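Local coordinates for uncharacterized protein (Bacteroides eggerthii, PDB 4FTD), which is of unknown function, possibly in carbohydrate metabolism, and combines a six-bladed beta-propeller with an immunoglobulin-like domain, at residues His147-Ser152 with Ile178-Thr183. Residues are numbered along the deposited sequence; the frame is centred on the assembly and turned at random.
Sequences HVLVVS and IMLDVT
OD1 of D181 is gripped twice by T183. The backbone N of T183 donates to it at 2.9 Å, nearly along the C-O bond. OG1 of T183 donates to the syn lone pair of the same D181 OD1 at 2.7 Å. The first bond closes an Asx turn; aspartate suits the place because its short side chain lets the carboxylate reach an amide two residues on, and threonine adds a hydroxyl next to that amide. The backbone O of D181 accepts from the indole NE1 of W220. One residue before the Asx turn, L180 points toward 147-152, and its CD1 meets CD1 of L149 at 4.2 Å, the two side chains crossing at about a right angle. The CB of L149 does not aim at 178-183, but chi1 of 164°, with CG beside the carbonyl carbon, brings CD1 to L180. Strands 147-152 and 178-179 belong to one four-stranded antiparallel propeller blade, which 180-183 leaves; strand 163-166 runs between them, hence the CA atoms of L149 and I178 stay 9.3 Å apart and no hydrogen bond joins the segments. Both leucines also touch V202 of the next blade, where their branched ends suit an apolar contact between sheets. Towards the start of both segments, CD1 of I178 approaches CD2 of H147 at 4.2 Å, obliquely to the ring; at this partly exposed site the imidazole offers a carbon for apolar contact, while the backbone N of H147 bonds to D144 OD1.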
loop_
_atom_site.group_PDB
_atom_site.type_symbol
_atom_site.label_atom_id
_atom_site.label_comp_id
_atom_site.label_asym_id
_atom_site.label_seq_id
_atom_site.Cartn_x
_atom_site.Cartn_y
_atom_site.Cartn_z
ATOM N N HIS A 147 4.925 -10.497 12.138
ATOM C CA HIS A 147 3.736 -11.185 12.613
ATOM C C HIS A 147 2.448 -10.562 12.091
ATOM O O HIS A 147 2.416 -9.410 11.727
ATOM C CB HIS A 147 3.623 -11.108 14.141
ATOM C CG HIS A 147 4.760 -11.742 14.872
ATOM N ND1 HIS A 147 5.810 -11.010 15.382
ATOM C CD2 HIS A 147 5.007 -13.032 15.182
ATOM C CE1 HIS A 147 6.643 -11.830 15.996
ATOM N NE2 HIS A 147 6.182 -13.060 15.883
ATOM N N VAL A 148 1.392 -11.343 12.192
ATOM C CA VAL A 148 0.001 -10.878 12.144
ATOM C C VAL A 148 -0.545 -11.024 13.591
ATOM O O VAL A 148 -0.397 -12.061 14.208
ATOM C CB VAL A 148 -0.845 -11.689 11.179
ATOM C CG1 VAL A 148 -2.361 -11.388 11.329
ATOM C CG2 VAL A 148 -0.341 -11.428 9.758
ATOM N N LEU A 149 -1.114 -9.958 14.123
ATOM C CA LEU A 149 -1.815 -9.938 15.408
ATOM C C LEU A 149 -3.300 -10.131 15.113
ATOM O O LEU A 149 -3.838 -9.440 14.248
ATOM C CB LEU A 149 -1.590 -8.597 16.115
ATOM C CG LEU A 149 -2.521 -8.201 17.291
ATOM C CD1 LEU A 149 -2.283 -9.169 18.463
ATOM C CD2 LEU A 149 -2.342 -6.717 17.677
ATOM N N VAL A 150 -3.937 -11.093 15.799
ATOM C CA VAL A 150 -5.352 -11.367 15.683
ATOM C C VAL A 150 -5.967 -11.092 17.050
ATOM O O VAL A 150 -5.550 -11.698 18.034
ATOM C CB VAL A 150 -5.630 -12.806 15.269
ATOM C CG1 VAL A 150 -7.138 -12.976 15.170
ATOM C CG2 VAL A 150 -4.899 -13.095 13.955
ATOM N N VAL A 151 -6.881 -10.099 17.134
ATOM C CA VAL A 151 -7.406 -9.672 18.442
ATOM C C VAL A 151 -8.700 -10.459 18.637
ATOM O O VAL A 151 -9.799 -9.943 18.546
ATOM C CB VAL A 151 -7.613 -8.145 18.563
ATOM C CG1 VAL A 151 -8.043 -7.790 19.994
ATOM C CG2 VAL A 151 -6.349 -7.420 18.135
ATOM N N SER A 152 -8.535 -11.746 18.899
ATOM C CA SER A 152 -9.672 -12.617 19.069
ATOM C C SER A 152 -10.166 -12.661 20.524
ATOM O O SER A 152 -9.391 -12.759 21.442
ATOM C CB SER A 152 -9.332 -14.046 18.615
ATOM O OG SER A 152 -8.164 -14.506 19.249
ATOM N N ILE A 178 0.598 -17.876 18.576
ATOM C CA ILE A 178 1.461 -17.575 19.686
ATOM C C ILE A 178 0.533 -16.733 20.559
ATOM O O ILE A 178 0.274 -15.560 20.241
ATOM C CB ILE A 178 2.695 -16.783 19.215
ATOM C CG1 ILE A 178 3.531 -17.581 18.182
ATOM C CG2 ILE A 178 3.557 -16.389 20.405
ATOM C CD1 ILE A 178 4.282 -16.665 17.206
HETATM N N MSE A 179 -0.008 -17.302 21.625
HETATM C CA MSE A 179 -0.897 -16.525 22.518
HETATM C C MSE A 179 -0.151 -15.511 23.422
HETATM O O MSE A 179 0.842 -15.824 24.054
HETATM C CB MSE A 179 -1.763 -17.444 23.410
HETATM C CG MSE A 179 -3.251 -17.606 22.847
HETATM SE SE MSE A 179 -3.059 -18.801 21.341
HETATM C CE MSE A 179 -4.916 -18.743 20.571
ATOM N N LEU A 180 -0.647 -14.285 23.454
ATOM C CA LEU A 180 -0.172 -13.311 24.378
ATOM C C LEU A 180 -0.548 -13.662 25.793
ATOM O O LEU A 180 -1.621 -14.214 26.043
ATOM C CB LEU A 180 -0.797 -11.966 24.008
ATOM C CG LEU A 180 -0.334 -11.338 22.681
ATOM C CD1 LEU A 180 -1.201 -10.105 22.369
ATOM C CD2 LEU A 180 1.160 -10.944 22.691
ATOM N N ASP A 181 0.301 -13.271 26.741
ATOM C CA ASP A 181 -0.038 -13.346 28.162
ATOM C C ASP A 181 -1.113 -12.319 28.428
ATOM O O ASP A 181 -0.866 -11.129 28.254
ATOM C CB ASP A 181 1.218 -13.092 28.999
ATOM C CG ASP A 181 0.980 -13.198 30.487
ATOM O OD1 ASP A 181 -0.179 -13.257 30.954
ATOM O OD2 ASP A 181 1.992 -13.214 31.204
ATOM N N VAL A 182 -2.328 -12.772 28.789
ATOM C CA VAL A 182 -3.464 -11.864 29.064
ATOM C C VAL A 182 -3.846 -11.901 30.565
ATOM O O VAL A 182 -4.940 -11.525 30.944
ATOM C CB VAL A 182 -4.667 -12.087 28.100
ATOM C CG1 VAL A 182 -4.340 -11.608 26.693
ATOM C CG2 VAL A 182 -5.108 -13.553 28.090
ATOM N N THR A 183 -2.922 -12.288 31.438
ATOM C CA THR A 183 -3.177 -12.255 32.909
ATOM C C THR A 183 -3.509 -10.827 33.336
ATOM O O THR A 183 -2.810 -9.892 32.964
ATOM C CB THR A 183 -1.967 -12.749 33.704
ATOM O OG1 THR A 183 -1.550 -13.964 33.127
ATOM C CG2 THR A 183 -2.329 -13.034 35.192
#